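Side-chain contacts in taurine dioxygenase (PDB 5VN6), which probably catalyses the oxygen-dependent breakdown of taurine and holds a magnesium ion at its metal site in this crystal: residues A[136-139]-A[140-143]; A[241-244]-A[245-248]; A[176-179]-A[180-184]. One frame throughout, in Å; residues are numbered along the deposited sequence. Where two conformers were deposited one is given.

Interaction 1 (A[136-139]-A[140-143]); sequences ANMV and LAYE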
loop_
_atom_site.group_PDB
_atom_site.type_symbol
_atom_site.label_atom_id
_atom_site.label_comp_id
_atom_site.label_asym_id
_atom_site.label_seq_id
_atom_site.Cartn_x
_atom_site.Cartn_y
_atom_site.Cartn_z
ATOM N N ALA A 136 -2.687 -2.837 8.191
ATOM C CA ALA A 136 -1.604 -1.973 8.627
ATOM C C ALA A 136 -1.477 -2.058 10.148
ATOM O O ALA A 136 -2.480 -2.166 10.862
ATOM C CB ALA A 136 -1.835 -0.516 8.192
ATOM N N ASN A 137 -0.241 -2.039 10.633
ATOM C CA ASN A 137 0.071 -2.167 12.057
ATOM C C ASN A 137 0.056 -0.765 12.662
ATOM O O ASN A 137 0.996 0.008 12.489
ATOM C CB ASN A 137 1.420 -2.862 12.225
ATOM C CG ASN A 137 1.832 -3.037 13.678
ATOM O OD1 ASN A 137 1.385 -2.317 14.571
ATOM N ND2 ASN A 137 2.709 -4.002 13.916
ATOM N N MET A 138 -1.020 -0.414 13.364
ATOM C CA MET A 138 -1.076 0.928 13.939
ATOM C C MET A 138 -0.356 1.032 15.282
ATOM O O MET A 138 -0.285 2.131 15.843
ATOM C CB MET A 138 -2.536 1.383 14.075
ATOM C CG MET A 138 -3.294 1.328 12.755
ATOM S SD MET A 138 -2.420 2.086 11.341
ATOM C CE MET A 138 -2.425 3.809 11.882
ATOM N N VAL A 139 0.150 -0.079 15.822
ATOM C CA VAL A 139 1.081 -0.013 16.953
ATOM C C VAL A 139 2.429 0.533 16.485
ATOM O O VAL A 139 2.999 1.467 17.069
ATOM C CB VAL A 139 1.235 -1.406 17.598
ATOM C CG1 VAL A 139 2.393 -1.428 18.639
ATOM C CG2 VAL A 139 -0.103 -1.883 18.226
ATOM N N LEU A 140 2.942 -0.039 15.400
ATOM C CA LEU A 140 4.152 0.471 14.776
ATOM C C LEU A 140 3.965 1.903 14.264
ATOM O O LEU A 140 4.883 2.732 14.355
ATOM C CB LEU A 140 4.542 -0.476 13.641
ATOM C CG LEU A 140 5.955 -0.472 13.121
ATOM C CD1 LEU A 140 6.906 -0.681 14.321
ATOM C CD2 LEU A 140 6.073 -1.600 12.094
ATOM N N ALA A 141 2.792 2.215 13.704
ATOM C CA ALA A 141 2.576 3.579 13.223
ATOM C C ALA A 141 2.704 4.590 14.356
ATOM O O ALA A 141 3.276 5.675 14.168
ATOM C CB ALA A 141 1.208 3.704 12.557
ATOM N N TYR A 142 2.184 4.253 15.545
ATOM C CA TYR A 142 2.373 5.129 16.697
ATOM C C TYR A 142 3.832 5.152 17.130
ATOM O O TYR A 142 4.414 6.226 17.327
ATOM C CB TYR A 142 1.517 4.681 17.891
ATOM C CG TYR A 142 1.866 5.560 19.089
ATOM C CD1 TYR A 142 1.305 6.834 19.221
ATOM C CD2 TYR A 142 2.830 5.176 20.006
ATOM C CE1 TYR A 142 1.656 7.676 20.261
ATOM C CE2 TYR A 142 3.192 6.017 21.075
ATOM C CZ TYR A 142 2.600 7.259 21.189
ATOM O OH TYR A 142 2.945 8.115 22.215
ATOM N N GLU A 143 4.423 3.964 17.318
ATOM C CA GLU A 143 5.757 3.894 17.903
ATOM C C GLU A 143 6.770 4.707 17.102
ATOM O O GLU A 143 7.671 5.319 17.685
ATOM C CB GLU A 143 6.203 2.437 18.021
ATOM C CG GLU A 143 7.617 2.250 18.558
ATOM C CD GLU A 143 7.811 2.824 19.958
ATOM O OE1 GLU A 143 8.968 3.148 20.303
ATOM O OE2 GLU A 143 6.816 2.953 20.711
#
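With chi1 at 180°, Asn137 swings its CG away from its own backbone N and alongside its carbonyl carbon, which brings the carboxamide up to the backbone N and CB of Leu140. Leu140 likewise has CG opposite its backbone N, and the two side chains cross at about a right angle, Asn137 CG lying 3.7 Å from Leu140 CB. Asn137 is the N-cap of helix 138-143. Its OD1 accepts from Leu140 N at 2.9 Å with a nearly straight N-H (168°), although the donor lies above the carbonyl plane, 61° out of it. The same OD1 takes a second, weak bond from Val139 N at 2.8 Å, so one oxygen serves two amides at the start of the helix. Beyond the cap the ordinary helical pattern takes over: Ala141 N reaches Asn137 O at 3.1 Å and Glu143 N reaches Val139 O at 2.9 Å, while Tyr142 N to Met138 O is longer at 3.3 Å. On another flank of the turn, the bent chain of Met138 folds back until its methyl CE rests 3.7 Å from Ala141 CB; Met138 also packs on Val200, and Tyr142 runs out from the turn to Lys199 and Leu201, so strand 199-201 borders this part of the helix. The other end of the Asn137 amide is occupied too, with ND2 donating to Ala17 O. OD1 faces two N-H donors and ND2 faces a carbonyl, which favours one orientation of the carboxamide over its flip. A buried, uncharged side chain thus satisfies amides that have no preceding turn to bond to, exactly where strand 133-137 hands over to the helix.

Interaction 2 (A[241-244]-A[245-248]); sequences AIPE and YQVR
Ala241 meets the far end of Gln246, whose NE2 comes to 3.2 Å from Ala241 C and donates its hydrogen bond one residue earlier, to Ala240 O. Ile242 comes next and lies side by side with Tyr245, both pointing the same way. Its CG2 stands over the middle of one ring face, 4.1 Å from the centroid and 11° off the normal, a CH-pi contact, while CD1 reaches along to Tyr245 CE2 at 3.7 Å. Ile242 O accepts from Tyr245 N at 3.0 Å, and Pro243 O from Gln246 N, also at 3.0 Å. These two successive i to i+3 bonds make a short 3-10 turn, which delivers the chain from the loop after helix 228-237 into strand 246-249, an outer strand, within this chain, of a three-stranded antiparallel sheet in this cupin-clan fold. The chain of Gln246 runs extended beyond CG, placing OE1 3.6 Å from Pro243 CA. Pro243 O is shared with Arg248 NH1 of the second subunit. Glu244 sets CB near the Tyr245 amide and then bends at chi2 (78°), sending its carboxylate off to Tyr267 OH, Met270 N and Asn103 ND2 of that same neighbouring subunit.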
loop_
_atom_site.group_PDB
_atom_site.type_symbol
_atom_site.label_atom_id
_atom_site.label_comp_id
_atom_site.label_asym_id
_atom_site.label_seq_id
_atom_site.Cartn_x
_atom_site.Cartn_y
_atom_site.Cartn_z
ATOM N N ALA A 241 -0.953 4.503 5.333
ATOM C CA ALA A 241 -0.587 4.287 3.942
ATOM C C ALA A 241 0.908 3.975 3.753
ATOM O O ALA A 241 1.369 3.853 2.608
ATOM C CB ALA A 241 -0.997 5.503 3.107
ATOM N N ILE A 242 1.666 3.809 4.831
ATOM C CA ILE A 242 3.109 3.598 4.749
ATOM C C ILE A 242 3.368 2.107 4.529
ATOM O O ILE A 242 3.030 1.297 5.407
ATOM C CB ILE A 242 3.828 4.118 6.002
ATOM C CG1 ILE A 242 3.776 5.649 6.026
ATOM C CG2 ILE A 242 5.285 3.598 6.058
ATOM C CD1 ILE A 242 4.177 6.292 7.376
ATOM N N PRO A 243 3.962 1.710 3.402
ATOM C CA PRO A 243 4.101 0.273 3.123
ATOM C C PRO A 243 4.859 -0.499 4.187
ATOM O O PRO A 243 4.594 -1.699 4.361
ATOM C CB PRO A 243 4.834 0.253 1.774
ATOM C CG PRO A 243 4.415 1.559 1.127
ATOM C CD PRO A 243 4.389 2.543 2.267
ATOM N N GLU A 244 5.774 0.155 4.916
ATOM C CA GLU A 244 6.513 -0.514 5.991
ATOM C C GLU A 244 5.597 -1.134 7.040
ATOM O O GLU A 244 5.996 -2.079 7.724
ATOM C CB GLU A 244 7.459 0.474 6.678
ATOM C CG GLU A 244 8.836 0.565 6.020
ATOM C CD GLU A 244 8.832 1.411 4.757
ATOM O OE1 GLU A 244 7.778 2.041 4.459
ATOM O OE2 GLU A 244 9.876 1.447 4.066
ATOM N N TYR A 245 4.386 -0.617 7.199
ATOM C CA TYR A 245 3.476 -1.088 8.242
ATOM C C TYR A 245 2.459 -2.088 7.723
ATOM O O TYR A 245 1.565 -2.495 8.478
ATOM C CB TYR A 245 2.719 0.096 8.863
ATOM C CG TYR A 245 3.593 1.222 9.348
ATOM C CD1 TYR A 245 4.916 0.988 9.765
ATOM C CD2 TYR A 245 3.093 2.533 9.402
ATOM C CE1 TYR A 245 5.729 2.044 10.213
ATOM C CE2 TYR A 245 3.881 3.574 9.851
ATOM C CZ TYR A 245 5.196 3.325 10.263
ATOM O OH TYR A 245 5.967 4.375 10.709
ATOM N N GLN A 246 2.565 -2.484 6.456
ATOM C CA GLN A 246 1.467 -3.116 5.745
ATOM C C GLN A 246 1.772 -4.571 5.414
ATOM O O GLN A 246 2.927 -4.985 5.269
ATOM C CB GLN A 246 1.144 -2.364 4.438
ATOM C CG GLN A 246 0.539 -0.982 4.649
ATOM C CD GLN A 246 0.389 -0.237 3.330
ATOM O OE1 GLN A 246 0.795 -0.734 2.293
ATOM N NE2 GLN A 246 -0.132 0.977 3.378
ATOM N N VAL A 247 0.694 -5.335 5.247
ATOM C CA VAL A 247 0.751 -6.646 4.621
ATOM C C VAL A 247 -0.410 -6.722 3.643
ATOM O O VAL A 247 -1.458 -6.104 3.855
ATOM C CB VAL A 247 0.709 -7.804 5.654
ATOM C CG1 VAL A 247 -0.602 -7.799 6.512
ATOM C CG2 VAL A 247 0.888 -9.137 4.968
ATOM N N ARG A 248 -0.213 -7.467 2.555
ATOM C CA ARG A 248 -1.218 -7.638 1.512
ATOM C C ARG A 248 -1.480 -9.120 1.313
ATOM O O ARG A 248 -0.546 -9.891 1.106
ATOM C CB ARG A 248 -0.782 -6.994 0.186
ATOM C CG ARG A 248 -1.815 -7.174 -0.935
ATOM C CD ARG A 248 -1.791 -6.019 -1.920
ATOM N NE ARG A 248 -2.713 -6.218 -3.037
ATOM C CZ ARG A 248 -3.106 -5.253 -3.870
ATOM N NH1 ARG A 248 -3.952 -5.523 -4.856
ATOM N NH2 ARG A 248 -2.667 -4.016 -3.710
HETATM O O HOH W 1 5.528 -4.496 5.884
#

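Interaction 3 (A[176-179]-A[180-184]); sequences LALK and AQYPD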
loop_
_atom_site.group_PDB
_atom_site.type_symbol
_atom_site.label_atom_id
_atom_site.label_comp_id
_atom_site.label_asym_id
_atom_site.label_seq_id
_atom_site.Cartn_x
_atom_site.Cartn_y
_atom_site.Cartn_z
ATOM N N LEU A 176 -29.808 11.631 8.894
ATOM C CA LEU A 176 -29.944 12.157 10.250
ATOM C C LEU A 176 -30.472 11.098 11.216
ATOM O O LEU A 176 -30.035 11.037 12.372
ATOM C CB LEU A 176 -30.834 13.402 10.247
ATOM C CG LEU A 176 -30.310 14.649 9.529
ATOM C CD1 LEU A 176 -31.188 15.855 9.865
ATOM C CD2 LEU A 176 -28.852 14.933 9.900
ATOM N N ALA A 177 -31.415 10.261 10.765
ATOM C CA ALA A 177 -31.874 9.144 11.590
ATOM C C ALA A 177 -30.723 8.202 11.921
ATOM O O ALA A 177 -30.571 7.766 13.069
ATOM C CB ALA A 177 -32.995 8.382 10.877
ATOM N N LEU A 178 -29.897 7.881 10.926
ATOM C CA LEU A 178 -28.724 7.055 11.184
ATOM C C LEU A 178 -27.829 7.699 12.236
ATOM O O LEU A 178 -27.316 7.018 13.133
ATOM C CB LEU A 178 -27.961 6.827 9.886
ATOM C CG LEU A 178 -26.745 5.908 10.008
ATOM C CD1 LEU A 178 -27.230 4.477 10.214
ATOM C CD2 LEU A 178 -25.890 6.035 8.764
ATOM N N LYS A 179 -27.640 9.014 12.152
ATOM C CA LYS A 179 -26.807 9.707 13.133
ATOM C C LYS A 179 -27.407 9.615 14.531
ATOM O O LYS A 179 -26.680 9.423 15.513
ATOM C CB LYS A 179 -26.620 11.168 12.725
ATOM C CG LYS A 179 -25.768 11.993 13.687
ATOM C CD LYS A 179 -25.883 13.481 13.366
ATOM C CE LYS A 179 -24.928 14.308 14.211
ATOM N NZ LYS A 179 -23.516 14.112 13.742
ATOM N N ALA A 180 -28.729 9.778 14.643
ATOM C CA ALA A 180 -29.383 9.653 15.941
ATOM C C ALA A 180 -29.199 8.251 16.503
ATOM O O ALA A 180 -28.995 8.076 17.707
ATOM C CB ALA A 180 -30.869 10.005 15.827
ATOM N N GLN A 181 -29.262 7.241 15.638
ATOM C CA GLN A 181 -29.046 5.867 16.072
ATOM C C GLN A 181 -27.615 5.648 16.567
ATOM O O GLN A 181 -27.403 4.931 17.551
ATOM C CB GLN A 181 -29.396 4.925 14.923
ATOM C CG GLN A 181 -29.302 3.456 15.221
ATOM C CD GLN A 181 -29.718 2.622 14.024
ATOM O OE1 GLN A 181 -29.988 3.156 12.948
ATOM N NE2 GLN A 181 -29.769 1.309 14.204
ATOM N N TYR A 182 -26.611 6.225 15.887
ATOM C CA TYR A 182 -25.202 6.068 16.277
ATOM C C TYR A 182 -24.495 7.416 16.346
ATOM O O TYR A 182 -23.793 7.797 15.396
ATOM C CB TYR A 182 -24.440 5.147 15.317
ATOM C CG TYR A 182 -25.086 3.803 15.083
ATOM C CD1 TYR A 182 -24.976 2.787 16.027
ATOM C CD2 TYR A 182 -25.782 3.539 13.912
ATOM C CE1 TYR A 182 -25.574 1.549 15.824
ATOM C CE2 TYR A 182 -26.364 2.303 13.688
ATOM C CZ TYR A 182 -26.266 1.312 14.650
ATOM O OH TYR A 182 -26.850 0.084 14.429
ATOM N N PRO A 183 -24.616 8.142 17.468
ATOM C CA PRO A 183 -23.916 9.436 17.591
ATOM C C PRO A 183 -22.404 9.293 17.401
ATOM O O PRO A 183 -21.804 8.295 17.810
ATOM C CB PRO A 183 -24.269 9.894 19.013
ATOM C CG PRO A 183 -25.536 9.159 19.361
ATOM C CD PRO A 183 -25.424 7.828 18.662
ATOM N N ASP A 184 -21.796 10.302 16.763
ATOM C CA ASP A 184 -20.363 10.286 16.474
ATOM C C ASP A 184 -19.569 9.984 17.741
ATOM O O ASP A 184 -19.620 10.743 18.710
ATOM C CB ASP A 184 -19.908 11.632 15.892
ATOM C CG ASP A 184 -20.718 12.080 14.668
ATOM O OD1 ASP A 184 -20.286 13.052 14.017
ATOM O OD2 ASP A 184 -21.788 11.506 14.368
#
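The last turn of helix 172-181 and the loop that follows it make up this contact, with Tyr182 the first residue to leave helical geometry. Ala180 N bonds to Leu176 O, Gln181 N to Ala177 O, and the final i to i+4 bond runs from Tyr182 N to Leu178 O at 3.0 Å. Pro183 N lies 3.1 Å from Lys179 O but has no hydrogen to give, so the series stops there. On one side of the turn Leu178 CD1 touches Tyr182 CD2 at 4.1 Å. The same ring has Gln181 CG over one face, off toward the rim, and meets Trp111 edge-to-face. Lys179 runs out extended and turns only at its last torsion (chi4 73°), which brings NZ to Asp184 OD2 at 3.2 Å. This salt bridge links residues five positions apart, and the ammonium comes from above the carboxylate plane, 42° out of it; Asp184 OD1 is 3.4 Å from Lys179 NZ. Glu163 OE1 is the stronger partner of that ammonium, which is thus shared by two carboxylates. A proline just past the last helical amide, as here, is a classic stop signal at a helix C-terminus.

Overall arrangement
Interactions 1 and 2 are neighbours, their centres about 10 Å apart, because strands 133-137 and 246-249 pair in one sheet. A probable hydrogen bond joins Asn137 N to Tyr245 O at 2.8 Å, and the Tyr245 ring slots against the helix, with Leu140 CD2 3.7 Å from Tyr245 CD1. Both approach the metal centre of His106, Asp108 and His266 without joining it: the side chain of Met138 is about 13 Å from the magnesium ion, and that of Gln246 about 10 Å from that of His266. Interaction 3 is remote, a surface helix end with its centre about 30 Å from that of interaction 1 and about 33 Å from that of interaction 2. Only interaction 2 touches the second subunit.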